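Local atomic coordinates of putative aldo/keto reductase (Salmonella enterica subsp. enterica serovar Typhimurium, PDB entry 4R9O), a protein that probably works as an NADP-dependent oxidoreductase of the aldo/keto reductase family, built on a TIM-barrel fold. Residues C[240-243]-C[247-250]; C[254-259]-C[286-291]. All coordinates share one frame; numbering follows the deposited sequence.

Interaction 1: residues C[240-243]-C[247-250]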
loop_
_atom_site.group_PDB
_atom_site.type_symbol
_atom_site.label_atom_id
_atom_site.label_comp_id
_atom_site.label_asym_id
_atom_site.label_seq_id
_atom_site.Cartn_x
_atom_site.Cartn_y
_atom_site.Cartn_z
ATOM N N LEU C 240 4.208 37.256 -4.540
ATOM C CA LEU C 240 4.077 37.821 -3.200
ATOM C C LEU C 240 5.151 38.863 -2.905
ATOM O O LEU C 240 5.157 39.465 -1.831
ATOM C CB LEU C 240 4.134 36.705 -2.147
ATOM C CG LEU C 240 2.982 35.694 -2.133
ATOM C CD1 LEU C 240 3.338 34.490 -1.296
ATOM C CD2 LEU C 240 1.700 36.329 -1.616
ATOM N N ASN C 241 6.051 39.069 -3.864
ATOM C CA ASN C 241 7.243 39.895 -3.662
ATOM C C ASN C 241 8.047 39.409 -2.472
ATOM O O ASN C 241 8.598 40.209 -1.719
ATOM C CB ASN C 241 6.870 41.363 -3.475
ATOM C CG ASN C 241 6.048 41.891 -4.616
ATOM O OD1 ASN C 241 6.418 41.745 -5.783
ATOM N ND2 ASN C 241 4.907 42.491 -4.294
ATOM N N ALA C 242 8.095 38.091 -2.305
ATOM C CA ALA C 242 8.879 37.474 -1.246
ATOM C C ALA C 242 10.350 37.380 -1.646
ATOM O O ALA C 242 10.681 37.025 -2.778
ATOM C CB ALA C 242 8.325 36.090 -0.906
ATOM N N SER C 243 11.225 37.700 -0.699
ATOM C CA SER C 243 12.665 37.680 -0.918
ATOM C C SER C 243 13.216 36.311 -1.327
ATOM O O SER C 243 14.237 36.221 -2.017
ATOM C CB SER C 243 13.377 38.152 0.348
ATOM O OG SER C 243 14.720 37.702 0.372
ATOM N N GLN C 247 10.666 31.771 2.704
ATOM C CA GLN C 247 9.573 32.580 3.230
ATOM C C GLN C 247 8.219 32.032 2.840
ATOM O O GLN C 247 7.289 32.033 3.639
ATOM C CB GLN C 247 9.688 34.013 2.737
ATOM C CG GLN C 247 10.694 34.784 3.491
ATOM C CD GLN C 247 11.050 36.077 2.816
ATOM O OE1 GLN C 247 12.192 36.524 2.884
ATOM N NE2 GLN C 247 10.071 36.689 2.152
ATOM N N VAL C 248 8.112 31.595 1.592
ATOM C CA VAL C 248 6.855 31.065 1.081
ATOM C C VAL C 248 6.503 29.767 1.812
ATOM O O VAL C 248 5.385 29.605 2.281
ATOM C CB VAL C 248 6.923 30.830 -0.442
ATOM C CG1 VAL C 248 5.597 30.261 -0.965
ATOM C CG2 VAL C 248 7.270 32.137 -1.158
ATOM N N VAL C 249 7.468 28.861 1.935
ATOM C CA VAL C 249 7.243 27.598 2.643
ATOM C C VAL C 249 6.849 27.830 4.107
ATOM O O VAL C 249 5.905 27.222 4.597
ATOM C CB VAL C 249 8.488 26.695 2.596
ATOM C CG1 VAL C 249 8.291 25.457 3.473
ATOM C CG2 VAL C 249 8.807 26.307 1.155
ATOM N N TYR C 250 7.566 28.705 4.810
ATOM C CA TYR C 250 7.211 29.004 6.203
ATOM C C TYR C 250 5.792 29.590 6.302
ATOM O O TYR C 250 5.029 29.254 7.213
ATOM C CB TYR C 250 8.232 29.965 6.833
ATOM C CG TYR C 250 9.566 29.312 7.170
ATOM C CD1 TYR C 250 9.619 28.094 7.841
ATOM C CD2 TYR C 250 10.766 29.913 6.810
ATOM C CE1 TYR C 250 10.845 27.494 8.147
ATOM C CE2 TYR C 250 11.987 29.324 7.102
ATOM C CZ TYR C 250 12.024 28.118 7.771
ATOM O OH TYR C 250 13.246 27.549 8.057
#
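Ala242 turns its CB into the notch between Gln247 and Val248, two consecutive side chains in the first turn of helix 245-254. The methyl lies 4.1 Å from CG2 of Val248, the one purely apolar touch across the contact, and the terminal amide of Gln247 closes over its other flank. That amide spans both Ala242 and Ser243. Gln247 starts with CG beside its backbone N (chi1 -79°) and then runs extended, which carries the amide away from its own helix and up against the loop. As modelled, OE1 of Gln247 sits 3.2 Å from CB of Ser243 and NE2 of Gln247 is 3.2 Å from the backbone N of Ser243. The amide is probably turned over in the model, however, so the choice between oxygen and nitrogen is doubtful; with the group turned back, the backbone N of Ser243 may then donate to the amide oxygen. Val248 holds CG1 anti to its backbone N (chi1 180°), and this leaves CG2 as the branch that meets Ala242.

The preceding helix ends in a Schellman motif: Asn241 takes a positive phi (55°), with two bonds back into the last turn, after which Ala242 is extended and its CB faces helix 245-254. CA of Ala242 and CA of Gln247 are 6.7 Å apart, so the reversal is tight, and the 187 Å² buried between the two segments is modest. Val248 continues the apolar seam onto Leu233, Ile236 and Ala237 of helix 227-240. The contact thus lies at the short connection from helix 227-240, the extra helix inserted before barrel helix 245-254, on the periphery of the barrel, while Tyr250, further along, reaches Pro262 and Ile264 of strand 261-264.

Interaction 2: residues C[254-259]-C[286-291]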
loop_
_atom_site.group_PDB
_atom_site.type_symbol
_atom_site.label_atom_id
_atom_site.label_comp_id
_atom_site.label_asym_id
_atom_site.label_seq_id
_atom_site.Cartn_x
_atom_site.Cartn_y
_atom_site.Cartn_z
ATOM N N LEU C 254 2.601 28.244 8.466
ATOM C CA LEU C 254 1.911 29.136 9.396
ATOM C C LEU C 254 0.413 29.247 9.115
ATOM O O LEU C 254 -0.370 29.548 10.015
ATOM C CB LEU C 254 2.516 30.545 9.348
ATOM C CG LEU C 254 3.934 30.767 9.877
ATOM C CD1 LEU C 254 4.292 32.244 9.739
ATOM C CD2 LEU C 254 4.058 30.312 11.325
ATOM N N ARG C 255 0.034 29.037 7.857
ATOM C CA ARG C 255 -1.358 29.174 7.422
ATOM C C ARG C 255 -2.250 28.065 8.004
ATOM O O ARG C 255 -3.468 28.218 8.086
ATOM C CB ARG C 255 -1.422 29.176 5.886
ATOM C CG ARG C 255 -2.820 29.349 5.272
ATOM C CD ARG C 255 -3.495 30.618 5.763
ATOM N NE ARG C 255 -4.860 30.753 5.249
ATOM C CZ ARG C 255 -5.924 30.168 5.794
ATOM N NH1 ARG C 255 -7.128 30.363 5.268
ATOM N NH2 ARG C 255 -5.787 29.388 6.866
ATOM N N LEU C 256 -1.638 26.956 8.418
ATOM C CA LEU C 256 -2.389 25.836 8.986
ATOM C C LEU C 256 -3.155 26.249 10.238
ATOM O O LEU C 256 -2.627 26.962 11.085
ATOM C CB LEU C 256 -1.455 24.671 9.314
ATOM C CG LEU C 256 -0.773 23.994 8.115
ATOM C CD1 LEU C 256 0.141 22.860 8.576
ATOM C CD2 LEU C 256 -1.816 23.471 7.142
ATOM N N PRO C 257 -4.410 25.785 10.368
ATOM C CA PRO C 257 -5.251 26.176 11.509
ATOM C C PRO C 257 -4.845 25.538 12.855
ATOM O O PRO C 257 -5.392 25.933 13.884
ATOM C CB PRO C 257 -6.649 25.724 11.080
ATOM C CG PRO C 257 -6.403 24.614 10.121
ATOM C CD PRO C 257 -5.140 24.952 9.395
ATOM N N SER C 258 -3.907 24.594 12.868
ATOM C CA SER C 258 -3.297 24.182 14.141
ATOM C C SER C 258 -2.307 25.244 14.648
ATOM O O SER C 258 -1.863 25.202 15.801
ATOM C CB SER C 258 -2.592 22.828 14.004
ATOM O OG SER C 258 -1.759 22.784 12.860
ATOM N N GLN C 259 -1.983 26.199 13.781
ATOM C CA GLN C 259 -1.087 27.320 14.116
ATOM C C GLN C 259 0.286 26.865 14.626
ATOM O O GLN C 259 0.671 27.183 15.742
ATOM C CB GLN C 259 -1.756 28.234 15.147
ATOM C CG GLN C 259 -3.153 28.692 14.728
ATOM C CD GLN C 259 -3.780 29.661 15.720
ATOM O OE1 GLN C 259 -3.349 30.807 15.836
ATOM N NE2 GLN C 259 -4.799 29.201 16.441
ATOM N N GLN C 286 -5.702 29.959 -2.753
ATOM C CA GLN C 286 -5.321 29.358 -4.026
ATOM C C GLN C 286 -3.812 29.173 -4.109
ATOM O O GLN C 286 -3.338 28.191 -4.675
ATOM C CB GLN C 286 -5.835 30.194 -5.197
ATOM C CG GLN C 286 -7.351 30.151 -5.329
ATOM C CD GLN C 286 -7.875 30.810 -6.601
ATOM O OE1 GLN C 286 -8.841 31.558 -6.553
ATOM N NE2 GLN C 286 -7.259 30.511 -7.738
ATOM N N GLN C 287 -3.064 30.100 -3.518
ATOM C CA GLN C 287 -1.615 29.971 -3.465
ATOM C C GLN C 287 -1.229 28.803 -2.573
ATOM O O GLN C 287 -0.350 28.030 -2.926
ATOM C CB GLN C 287 -0.961 31.269 -2.972
ATOM C CG GLN C 287 -0.943 32.369 -4.022
ATOM C CD GLN C 287 -0.526 33.721 -3.455
ATOM O OE1 GLN C 287 -0.677 33.983 -2.258
ATOM N NE2 GLN C 287 0.009 34.581 -4.316
ATOM N N TRP C 288 -1.904 28.664 -1.434
ATOM C CA TRP C 288 -1.638 27.555 -0.530
ATOM C C TRP C 288 -1.922 26.238 -1.241
ATOM O O TRP C 288 -1.159 25.285 -1.133
ATOM C CB TRP C 288 -2.483 27.665 0.748
ATOM C CG TRP C 288 -2.096 26.668 1.819
ATOM C CD1 TRP C 288 -1.226 26.873 2.850
ATOM C CD2 TRP C 288 -2.565 25.317 1.961
ATOM N NE1 TRP C 288 -1.114 25.739 3.617
ATOM C CE2 TRP C 288 -1.932 24.768 3.095
ATOM C CE3 TRP C 288 -3.460 24.519 1.239
ATOM C CZ2 TRP C 288 -2.157 23.456 3.524
ATOM C CZ3 TRP C 288 -3.695 23.222 1.671
ATOM C CH2 TRP C 288 -3.043 22.699 2.802
ATOM N N PHE C 289 -3.019 26.187 -1.983
ATOM C CA PHE C 289 -3.417 24.937 -2.620
ATOM C C PHE C 289 -2.556 24.627 -3.840
ATOM O O PHE C 289 -2.253 23.459 -4.117
ATOM C CB PHE C 289 -4.904 24.978 -2.973
ATOM C CG PHE C 289 -5.793 24.606 -1.812
ATOM C CD1 PHE C 289 -5.980 23.277 -1.470
ATOM C CD2 PHE C 289 -6.409 25.583 -1.044
ATOM C CE1 PHE C 289 -6.778 22.924 -0.396
ATOM C CE2 PHE C 289 -7.219 25.232 0.031
ATOM C CZ PHE C 289 -7.400 23.906 0.352
ATOM N N ARG C 290 -2.135 25.674 -4.539
ATOM C CA ARG C 290 -1.192 25.533 -5.644
ATOM C C ARG C 290 0.124 24.939 -5.162
ATOM O O ARG C 290 0.703 24.075 -5.818
ATOM C CB ARG C 290 -0.922 26.879 -6.313
ATOM C CG ARG C 290 -1.491 27.015 -7.700
ATOM C CD ARG C 290 -0.778 28.138 -8.446
ATOM N NE ARG C 290 -0.993 29.432 -7.805
ATOM C CZ ARG C 290 -0.288 30.530 -8.069
ATOM N NH1 ARG C 290 -0.566 31.660 -7.434
ATOM N NH2 ARG C 290 0.689 30.498 -8.967
ATOM N N ILE C 291 0.602 25.429 -4.024
ATOM C CA ILE C 291 1.769 24.854 -3.362
ATOM C C ILE C 291 1.577 23.380 -3.018
ATOM O O ILE C 291 2.413 22.544 -3.354
ATOM C CB ILE C 291 2.106 25.599 -2.075
ATOM C CG1 ILE C 291 2.563 27.000 -2.418
ATOM C CG2 ILE C 291 3.251 24.898 -1.347
ATOM C CD1 ILE C 291 3.714 26.937 -3.333
#
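Trp288 carries the whole contact from the helix side, meeting Arg255 and Leu256 with different parts of its indole. The interactions across the two segments are van der Waals ones. CG of Arg255 lies 3.8 Å from CD1 of Trp288 on the five-membered ring, with CB of Arg255 just as near to that atom. At the six-membered ring, CD2 of Leu256 comes to 3.6 Å from CZ2 of Trp288. Both side chains cross the indole at about a right angle and approach its ring obliquely. Trp288 reaches them because CG stands anti to its backbone N (chi1 -171°), which points the indole off the helix toward the loop. A bend at chi2 (56°) then takes the guanidinium of Arg255 away from the ring, its plane 46° from that of the indole; it makes a long, weak ion pair with Asp105 of the second subunit.

No hydrogen bond crosses between the segments; the polar bonds go to other partners. NE1 of Trp288 bonds to the backbone O of Trp252, which holds the rotation of the indole. On the loop, N of Gln259 bonds to O of Leu256 at 2.9 Å and closes a type I beta turn.

Among aromatic contacts, the indole stacks with the ring of Trp252. Within the helix, its edge at CE3 stands over the centre of the neighbouring Phe289 ring, 3.7 Å above its plane. Leu136 of the second subunit also packs on Trp288. Helix 285-296 is the extra C-terminal helix that aldo/keto reductases pack outside the (beta/alpha)8 barrel, here against the loop into the last barrel strand, 261-264.

In the fold
Following the chain from the N terminus, helix 227-240 ends and interaction 1 closes at once, a short local reversal that sets residues 240-243 against the start of helix 245-254. That helix leads directly into residues 254-259, where interaction 2 opens. Its loop is much longer: strand 261-264 and helix 269-276 pass before residues 286-291 come back against the turn. The two contacts are therefore in series, neither enclosing nor crossing the other. Their centres lie about 13 Å apart, and they touch where CD2 of Leu240 comes 3.4 Å from OE1 of Gln287. Together they tie barrel helix 245-254 to the two helices added around it, 227-240 and 285-296.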